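Local coordinates for Iron(III) ABC transporter, periplasmic iron-compound-binding protein (Vibrio cholerae, PDB 3TEF) that probably binds iron-loaded catecholate siderophores in the periplasm and delivers them to an ABC transporter for iron uptake, at residues V23-G28 with P62-L67; F68-E73 with S90-E95; I83-R88 with T102-A107. All blocks are in the same frame, centred on the assembly; numbering follows the deposited sequence.

Interaction 1: residues V23-G28 with P62-L67; sequences VVIGVG and PSAGSL
Val23-Val27 and Ala64-Leu67 run in nearly the same direction, 26° apart, yet join as a strand end and a loop without hydrogen-bonding to each other. The two backbones come nearest at Gly26 and Leu67, whose CA atoms are 5.2 Å apart. The methyl of Ala64 points at the strand and fits between two branched side chains: its CB rests on Val23 CG1 at 3.7 Å and on Ile25 CG1 at 4.1 Å. Ile25 uses both its branches. CG2, anti to the backbone N, meets Ser66 O at 3.5 Å, while CD1 at the end of the other branch reaches Ala64 O at 3.8 Å. Further on, Leu67 CD2 touches Val27 CG2 at 3.9 Å and Gly26 CA at 4.1 Å. Gly26 has a positive phi (109°), at which a CB would press on the preceding carbonyl O. Within the loop, Ser63 OG accepts from Gly65 N in an ST turn (3.1 Å). Ile75 of helix 72-77 packs on both Ile25 and Ala64. Gly26 is also the N-cap of helix 27-35, making this the strand-to-helix turn at the C-terminal end of a parallel strand, characteristic of the alpha/beta lobes of periplasmic binding proteins.

Interaction 2: residues F68-E73 with S90-E95; sequences FEPDFE and SKSYDE
Ser92 and Pro70 meet through small, close-fitting groups: Ser92 OG lies 3.4 Å from Pro70 CD, and Ser92 CB lies 3.7 Å from Pro70 CG. A serine suits this place because its CB can pack on the proline ring while its hydroxyl still reaches polar company. With chi1 at -71°, OG stands anti to the carbonyl carbon, beside the backbone N. From there it also approaches the edge of the Phe72 ring, near the ring plane, at 3.8 Å from CZ. The next rim atom of that ring, CE1, comes to 3.5 Å from Glu95 CB, so the glutamate contributes the aliphatic root of its side chain. Glu95 then bends at chi2 (-72°), and its carboxylate plane is turned 78° from the ring. Pro70 CB sits 4.0 Å above one face of the Phe72 ring, offset toward the rim, which leaves the proline in touch with both Phe72 and Ser92.

A water spans the remaining polar gap, donating to Phe68 O at 2.6 Å and hydrogen-bonding with Ser92 OG at 2.7 Å. The contact pairs the starts of two helices, 72-77 and 93-99, which lie in succession on one face of the parallel sheet, with strand 82-85 between them in the chain. Each start has its own local order. Asp71 is the N-cap of helix 72-77, its OD1 accepting from Thr74 N. In the 3-10 turn that leads into helix 93-99, Tyr93 N donates to Ser90 O at 3.1 Å. Leu96, one turn beyond Ser92, packs on both Pro70 and Phe72 and gives their apolar surfaces a further partner on helix 93-99. The charged end of Glu95 turns to its own helix, where OE1 forms a salt bridge with Lys98 NZ.

Interaction 3: residues I83-R88 with T102-A107; sequences IVIGPR and TIVFAA
Phe105 meets Val84 through CB, 3.8 Å from Val84 CG1, and not through its ring. Its CG lies anti to the backbone N (chi1 -177°). The flat ring leads away from strand 82-85 and touches helices 27-35 and 113-128. Pro87, whose ring is puckered, presents its CD to Phe105 O at 3.5 Å and to Ala106 CB at 3.7 Å, a methyl small enough to sit beside the proline. Gly86 suits the position before it, since a CB there would run into Pro87 CD.

Between Phe105 and Pro87 and the strand starts, the backbones form a parallel ladder, the strand axes 20° apart. Ile103 lends both its polar groups to the neighbouring strand: its N donates to Ile83 O at 2.9 Å, and its O accepts from Ile85 N at 2.9 Å. Phe105 N then donates to Ile85 O, a short 2.7 Å bond that carries the pairing past the strand ends. Beta-branched residues fill the strands, as suits extended backbone. Ile83, Ile85, Thr102 and Val104 share one face of the sheet. There Thr102 OG1 lies 3.6 Å from Ile83 CB, its hydroxyl bonding to Ala100 O and weakly to Leu96 O. Ile85 holds CG1 between the backbone N and the carbonyl carbon (chi1 72°), which sets it 3.8 Å from Val104 CG2.

The two strands, with helix 93-99 between them, make a beta-alpha-beta crossover. Strand 82-85 also pairs with strand 22-25; strand 102-104 ends the four-stranded parallel sheet, with strand 3-8 packing on Ile103 and Val104.

How the interactions relate
Interactions 1 and 3 are buried and share the parallel sheet: Val23 O and Ile25 N pair with Val84 N and O, so strand 82-85 is bonded on both edges. Their chemistry differs, since interaction 3 adds a backbone ladder to its apolar contacts, whereas interaction 1 lays a loop on the sheet by apolar contacts without one. Interaction 2 lies at the surface, where a proline, a phenyl ring, a serine and a bridging water replace the aliphatic core. It continues directly from interaction 1, with Ala64 O accepting from Asp71 N and Ile25 CD1 packing on Pro70. Toward interaction 3, Tyr93 OH reaches Thr102 O, tying the start of helix 93-99 to the strand that follows it.

Interaction 1: residues V23-G28 with P62-L67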
loop_
_atom_site.group_PDB
_atom_site.type_symbol
_atom_site.label_atom_id
_atom_site.label_comp_id
_atom_site.label_asym_id
_atom_site.label_seq_id
_atom_site.Cartn_x
_atom_site.Cartn_y
_atom_site.Cartn_z
ATOM N N VAL A 23 10.196 -15.824 -5.257
ATOM C CA VAL A 23 9.235 -15.363 -6.252
ATOM C C VAL A 23 8.346 -14.343 -5.550
ATOM O O VAL A 23 7.907 -14.572 -4.419
ATOM C CB VAL A 23 8.380 -16.543 -6.763
ATOM C CG1 VAL A 23 7.162 -16.054 -7.556
ATOM C CG2 VAL A 23 9.231 -17.475 -7.597
ATOM N N VAL A 24 8.087 -13.215 -6.205
ATOM C CA VAL A 24 7.308 -12.158 -5.576
ATOM C C VAL A 24 6.122 -11.751 -6.446
ATOM O O VAL A 24 6.287 -11.393 -7.625
ATOM C CB VAL A 24 8.182 -10.909 -5.277
ATOM C CG1 VAL A 24 7.366 -9.870 -4.528
ATOM C CG2 VAL A 24 9.419 -11.297 -4.474
ATOM N N ILE A 25 4.928 -11.798 -5.859
ATOM C CA ILE A 25 3.741 -11.264 -6.514
ATOM C C ILE A 25 3.245 -10.066 -5.699
ATOM O O ILE A 25 3.110 -10.157 -4.478
ATOM C CB ILE A 25 2.645 -12.326 -6.606
ATOM C CG1 ILE A 25 3.133 -13.461 -7.519
ATOM C CG2 ILE A 25 1.376 -11.711 -7.170
ATOM C CD1 ILE A 25 2.226 -14.681 -7.520
ATOM N N GLY A 26 2.997 -8.940 -6.365
ATOM C CA GLY A 26 2.568 -7.734 -5.667
ATOM C C GLY A 26 3.665 -6.673 -5.645
ATOM O O GLY A 26 4.831 -6.980 -5.390
ATOM N N VAL A 27 3.281 -5.424 -5.872
ATOM C CA VAL A 27 4.248 -4.328 -5.947
ATOM C C VAL A 27 4.771 -3.932 -4.577
ATOM O O VAL A 27 5.920 -3.517 -4.448
ATOM C CB VAL A 27 3.642 -3.110 -6.659
ATOM C CG1 VAL A 27 4.664 -1.963 -6.741
ATOM C CG2 VAL A 27 3.152 -3.512 -8.047
ATOM N N GLY A 28 3.934 -4.058 -3.543
ATOM C CA GLY A 28 4.369 -3.683 -2.211
ATOM C C GLY A 28 5.420 -4.645 -1.687
ATOM O O GLY A 28 6.422 -4.224 -1.095
ATOM N N PRO A 62 11.356 -13.621 -15.133
ATOM C CA PRO A 62 10.184 -14.322 -15.669
ATOM C C PRO A 62 8.916 -13.901 -14.937
ATOM O O PRO A 62 8.977 -13.597 -13.750
ATOM C CB PRO A 62 10.488 -15.795 -15.378
ATOM C CG PRO A 62 11.979 -15.860 -15.329
ATOM C CD PRO A 62 12.416 -14.549 -14.714
ATOM N N SER A 63 7.795 -13.883 -15.647
ATOM C CA SER A 63 6.532 -13.443 -15.080
ATOM C C SER A 63 5.952 -14.505 -14.168
ATOM O O SER A 63 5.784 -15.653 -14.573
ATOM C CB SER A 63 5.512 -13.158 -16.174
ATOM O OG SER A 63 4.266 -12.824 -15.586
ATOM N N ALA A 64 5.634 -14.105 -12.947
ATOM C CA ALA A 64 4.964 -14.994 -12.007
ATOM C C ALA A 64 3.455 -14.771 -12.042
ATOM O O ALA A 64 2.716 -15.299 -11.192
ATOM C CB ALA A 64 5.509 -14.774 -10.613
ATOM N N GLY A 65 3.000 -13.993 -13.022
ATOM C CA GLY A 65 1.589 -13.704 -13.195
ATOM C C GLY A 65 1.265 -12.236 -13.013
ATOM O O GLY A 65 2.151 -11.391 -13.123
ATOM N N SER A 66 -0.006 -11.934 -12.761
ATOM C CA SER A 66 -0.444 -10.563 -12.538
ATOM C C SER A 66 -0.496 -10.300 -11.045
ATOM O O SER A 66 -0.109 -11.156 -10.265
ATOM C CB SER A 66 -1.822 -10.332 -13.149
ATOM O OG SER A 66 -2.825 -11.036 -12.426
ATOM N N LEU A 67 -0.957 -9.112 -10.651
ATOM C CA LEU A 67 -1.103 -8.799 -9.234
ATOM C C LEU A 67 -2.128 -9.704 -8.577
ATOM O O LEU A 67 -2.053 -9.952 -7.379
ATOM C CB LEU A 67 -1.528 -7.345 -9.023
ATOM C CG LEU A 67 -0.602 -6.243 -9.550
ATOM C CD1 LEU A 67 -1.129 -4.882 -9.085
ATOM C CD2 LEU A 67 0.842 -6.439 -9.103
#

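Interaction 2: residues F68-E73 with S90-E95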
loop_
_atom_site.group_PDB
_atom_site.type_symbol
_atom_site.label_atom_id
_atom_site.label_comp_id
_atom_site.label_asym_id
_atom_site.label_seq_id
_atom_site.Cartn_x
_atom_site.Cartn_y
_atom_site.Cartn_z
ATOM N N PHE A 68 -3.089 -10.178 -9.365
ATOM C CA PHE A 68 -4.206 -10.959 -8.818
ATOM C C PHE A 68 -4.091 -12.463 -9.076
ATOM O O PHE A 68 -4.510 -13.283 -8.241
ATOM C CB PHE A 68 -5.529 -10.467 -9.419
ATOM C CG PHE A 68 -5.879 -9.055 -9.046
ATOM C CD1 PHE A 68 -6.588 -8.794 -7.889
ATOM C CD2 PHE A 68 -5.491 -7.998 -9.849
ATOM C CE1 PHE A 68 -6.907 -7.497 -7.537
ATOM C CE2 PHE A 68 -5.801 -6.692 -9.498
ATOM C CZ PHE A 68 -6.516 -6.443 -8.354
ATOM N N GLU A 69 -3.549 -12.813 -10.241
ATOM C CA GLU A 69 -3.572 -14.184 -10.749
ATOM C C GLU A 69 -2.175 -14.740 -10.989
ATOM O O GLU A 69 -1.534 -14.419 -11.997
ATOM C CB GLU A 69 -4.342 -14.237 -12.070
ATOM C CG GLU A 69 -5.782 -13.777 -11.978
ATOM C CD GLU A 69 -6.734 -14.915 -11.668
ATOM O OE1 GLU A 69 -6.455 -15.689 -10.719
ATOM O OE2 GLU A 69 -7.750 -15.052 -12.393
ATOM N N PRO A 70 -1.702 -15.594 -10.080
ATOM C CA PRO A 70 -0.379 -16.202 -10.232
ATOM C C PRO A 70 -0.333 -17.133 -11.438
ATOM O O PRO A 70 -1.339 -17.772 -11.773
ATOM C CB PRO A 70 -0.214 -17.012 -8.930
ATOM C CG PRO A 70 -1.169 -16.376 -7.963
ATOM C CD PRO A 70 -2.348 -16.005 -8.820
ATOM N N ASP A 71 0.824 -17.191 -12.084
ATOM C CA ASP A 71 1.096 -18.171 -13.125
ATOM C C ASP A 71 1.717 -19.380 -12.435
ATOM O O ASP A 71 2.931 -19.468 -12.277
ATOM C CB ASP A 71 2.056 -17.591 -14.166
ATOM C CG ASP A 71 2.345 -18.565 -15.299
ATOM O OD1 ASP A 71 2.063 -19.779 -15.144
ATOM O OD2 ASP A 71 2.861 -18.113 -16.340
ATOM N N PHE A 72 0.869 -20.306 -11.998
ATOM C CA PHE A 72 1.332 -21.428 -11.193
ATOM C C PHE A 72 2.366 -22.270 -11.932
ATOM O O PHE A 72 3.346 -22.719 -11.346
ATOM C CB PHE A 72 0.155 -22.305 -10.738
ATOM C CG PHE A 72 -0.855 -21.577 -9.887
ATOM C CD1 PHE A 72 -0.590 -21.298 -8.561
ATOM C CD2 PHE A 72 -2.072 -21.178 -10.420
ATOM C CE1 PHE A 72 -1.517 -20.629 -7.784
ATOM C CE2 PHE A 72 -2.998 -20.501 -9.648
ATOM C CZ PHE A 72 -2.718 -20.231 -8.329
ATOM N N GLU A 73 2.149 -22.478 -13.224
ATOM C CA GLU A 73 3.073 -23.301 -13.991
ATOM C C GLU A 73 4.478 -22.702 -14.001
ATOM O O GLU A 73 5.460 -23.395 -13.741
ATOM C CB GLU A 73 2.543 -23.534 -15.412
ATOM C CG GLU A 73 1.157 -24.194 -15.440
ATOM C CD GLU A 73 0.600 -24.367 -16.850
ATOM O OE1 GLU A 73 1.266 -23.940 -17.822
ATOM O OE2 GLU A 73 -0.508 -24.930 -16.985
ATOM N N SER A 90 -4.143 -13.058 -2.658
ATOM C CA SER A 90 -4.280 -13.917 -1.483
ATOM C C SER A 90 -5.296 -15.038 -1.647
ATOM O O SER A 90 -5.209 -16.043 -0.949
ATOM C CB SER A 90 -4.533 -13.085 -0.214
ATOM O OG SER A 90 -5.731 -12.341 -0.312
ATOM N N LYS A 91 -6.250 -14.901 -2.567
ATOM C CA LYS A 91 -7.200 -15.994 -2.776
ATOM C C LYS A 91 -6.487 -17.219 -3.330
ATOM O O LYS A 91 -7.026 -18.331 -3.297
ATOM C CB LYS A 91 -8.356 -15.587 -3.696
ATOM C CG LYS A 91 -9.217 -14.447 -3.163
ATOM C CD LYS A 91 -10.469 -14.234 -4.023
ATOM C CE LYS A 91 -10.151 -14.163 -5.520
ATOM N NZ LYS A 91 -9.299 -12.978 -5.917
ATOM N N SER A 92 -5.268 -17.017 -3.838
ATOM C CA SER A 92 -4.516 -18.110 -4.441
ATOM C C SER A 92 -3.503 -18.700 -3.492
ATOM O O SER A 92 -2.712 -19.552 -3.876
ATOM C CB SER A 92 -3.799 -17.650 -5.717
ATOM O OG SER A 92 -4.723 -17.415 -6.763
ATOM N N TYR A 93 -3.511 -18.228 -2.252
ATOM C CA TYR A 93 -2.546 -18.694 -1.265
ATOM C C TYR A 93 -2.501 -20.210 -1.089
ATOM O O TYR A 93 -1.421 -20.791 -0.974
ATOM C CB TYR A 93 -2.824 -18.049 0.086
ATOM C CG TYR A 93 -1.834 -18.453 1.148
ATOM C CD1 TYR A 93 -0.634 -17.780 1.296
ATOM C CD2 TYR A 93 -2.111 -19.508 2.015
ATOM C CE1 TYR A 93 0.276 -18.136 2.279
ATOM C CE2 TYR A 93 -1.202 -19.878 3.001
ATOM C CZ TYR A 93 -0.021 -19.189 3.128
ATOM O OH TYR A 93 0.895 -19.535 4.090
ATOM N N ASP A 94 -3.667 -20.849 -1.031
ATOM C CA ASP A 94 -3.695 -22.275 -0.743
ATOM C C ASP A 94 -2.958 -23.038 -1.832
ATOM O O ASP A 94 -2.192 -23.961 -1.537
ATOM C CB ASP A 94 -5.125 -22.799 -0.572
ATOM C CG ASP A 94 -6.017 -22.472 -1.758
ATOM O OD1 ASP A 94 -5.727 -21.497 -2.502
ATOM O OD2 ASP A 94 -7.011 -23.187 -1.957
ATOM N N GLU A 95 -3.174 -22.625 -3.081
ATOM C CA GLU A 95 -2.515 -23.252 -4.221
ATOM C C GLU A 95 -1.012 -22.983 -4.231
ATOM O O GLU A 95 -0.211 -23.888 -4.486
ATOM C CB GLU A 95 -3.161 -22.802 -5.536
ATOM C CG GLU A 95 -4.558 -23.350 -5.732
ATOM C CD GLU A 95 -4.537 -24.831 -6.036
ATOM O OE1 GLU A 95 -3.529 -25.291 -6.616
ATOM O OE2 GLU A 95 -5.514 -25.537 -5.692
HETATM O O HOH W 1 -5.932 -15.012 -6.896
#

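Interaction 3: residues I83-R88 with T102-A107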
loop_
_atom_site.group_PDB
_atom_site.type_symbol
_atom_site.label_atom_id
_atom_site.label_comp_id
_atom_site.label_asym_id
_atom_site.label_seq_id
_atom_site.Cartn_x
_atom_site.Cartn_y
_atom_site.Cartn_z
ATOM N N ILE A 83 7.769 -17.987 -1.728
ATOM C CA ILE A 83 6.891 -17.131 -2.509
ATOM C C ILE A 83 6.319 -16.054 -1.572
ATOM O O ILE A 83 5.745 -16.361 -0.533
ATOM C CB ILE A 83 5.731 -17.918 -3.102
ATOM C CG1 ILE A 83 6.261 -19.043 -3.990
ATOM C CG2 ILE A 83 4.789 -17.005 -3.873
ATOM C CD1 ILE A 83 5.236 -20.137 -4.265
ATOM N N VAL A 84 6.509 -14.789 -1.923
ATOM C CA VAL A 84 5.896 -13.695 -1.163
ATOM C C VAL A 84 4.813 -13.026 -1.997
ATOM O O VAL A 84 5.076 -12.595 -3.123
ATOM C CB VAL A 84 6.922 -12.627 -0.778
ATOM C CG1 VAL A 84 6.239 -11.516 0.015
ATOM C CG2 VAL A 84 8.063 -13.252 0.004
ATOM N N ILE A 85 3.598 -12.937 -1.463
ATOM C CA ILE A 85 2.503 -12.328 -2.217
ATOM C C ILE A 85 1.862 -11.164 -1.463
ATOM O O ILE A 85 1.882 -11.119 -0.239
ATOM C CB ILE A 85 1.421 -13.364 -2.635
ATOM C CG1 ILE A 85 0.602 -13.821 -1.422
ATOM C CG2 ILE A 85 2.064 -14.569 -3.310
ATOM C CD1 ILE A 85 -0.429 -14.845 -1.759
ATOM N N GLY A 86 1.291 -10.226 -2.209
ATOM C CA GLY A 86 0.511 -9.150 -1.619
ATOM C C GLY A 86 -0.935 -9.576 -1.417
ATOM O O GLY A 86 -1.313 -10.699 -1.741
ATOM N N PRO A 87 -1.762 -8.673 -0.887
ATOM C CA PRO A 87 -3.132 -9.084 -0.568
ATOM C C PRO A 87 -3.974 -9.372 -1.816
ATOM O O PRO A 87 -4.926 -10.140 -1.737
ATOM C CB PRO A 87 -3.693 -7.880 0.204
ATOM C CG PRO A 87 -2.789 -6.739 -0.149
ATOM C CD PRO A 87 -1.437 -7.338 -0.356
ATOM N N ARG A 88 -3.628 -8.772 -2.951
ATOM C CA ARG A 88 -4.417 -8.960 -4.165
ATOM C C ARG A 88 -4.447 -10.415 -4.640
ATOM O O ARG A 88 -5.441 -10.872 -5.221
ATOM C CB ARG A 88 -3.900 -8.049 -5.284
ATOM C CG ARG A 88 -4.343 -6.614 -5.105
ATOM C CD ARG A 88 -3.720 -5.722 -6.162
ATOM N NE ARG A 88 -4.206 -4.353 -6.058
ATOM C CZ ARG A 88 -3.667 -3.412 -5.286
ATOM N NH1 ARG A 88 -2.624 -3.685 -4.517
ATOM N NH2 ARG A 88 -4.188 -2.193 -5.281
ATOM N N THR A 102 4.946 -20.000 1.428
ATOM C CA THR A 102 4.386 -18.757 0.912
ATOM C C THR A 102 4.023 -17.846 2.085
ATOM O O THR A 102 3.515 -18.301 3.114
ATOM C CB THR A 102 3.131 -19.049 0.050
ATOM O OG1 THR A 102 3.504 -19.876 -1.062
ATOM C CG2 THR A 102 2.507 -17.764 -0.461
ATOM N N ILE A 103 4.317 -16.562 1.948
ATOM C CA ILE A 103 3.979 -15.598 2.982
ATOM C C ILE A 103 3.207 -14.469 2.354
ATOM O O ILE A 103 3.540 -14.020 1.243
ATOM C CB ILE A 103 5.245 -15.026 3.633
ATOM C CG1 ILE A 103 5.946 -16.099 4.465
ATOM C CG2 ILE A 103 4.930 -13.789 4.488
ATOM C CD1 ILE A 103 7.358 -15.687 4.892
ATOM N N VAL A 104 2.187 -13.994 3.059
ATOM C CA VAL A 104 1.450 -12.818 2.614
ATOM C C VAL A 104 2.037 -11.561 3.245
ATOM O O VAL A 104 2.335 -11.526 4.437
ATOM C CB VAL A 104 -0.056 -12.915 2.911
ATOM C CG1 VAL A 104 -0.744 -11.589 2.585
ATOM C CG2 VAL A 104 -0.672 -14.045 2.118
ATOM N N PHE A 105 2.231 -10.539 2.417
ATOM C CA PHE A 105 2.852 -9.283 2.832
ATOM C C PHE A 105 1.793 -8.211 2.653
ATOM O O PHE A 105 1.426 -7.863 1.522
ATOM C CB PHE A 105 4.092 -9.012 1.940
ATOM C CG PHE A 105 4.872 -7.768 2.307
ATOM C CD1 PHE A 105 5.909 -7.827 3.237
ATOM C CD2 PHE A 105 4.599 -6.549 1.686
ATOM C CE1 PHE A 105 6.638 -6.698 3.574
ATOM C CE2 PHE A 105 5.327 -5.402 2.030
ATOM C CZ PHE A 105 6.347 -5.486 2.973
ATOM N N ALA A 106 1.252 -7.711 3.763
ATOM C CA ALA A 106 0.081 -6.855 3.658
ATOM C C ALA A 106 -0.172 -6.059 4.923
ATOM O O ALA A 106 0.223 -6.472 6.018
ATOM C CB ALA A 106 -1.170 -7.721 3.326
ATOM N N ALA A 107 -0.858 -4.933 4.761
ATOM C CA ALA A 107 -1.298 -4.106 5.887
ATOM C C ALA A 107 -2.624 -4.627 6.434
ATOM O O ALA A 107 -3.383 -5.256 5.707
ATOM C CB ALA A 107 -1.479 -2.694 5.438
#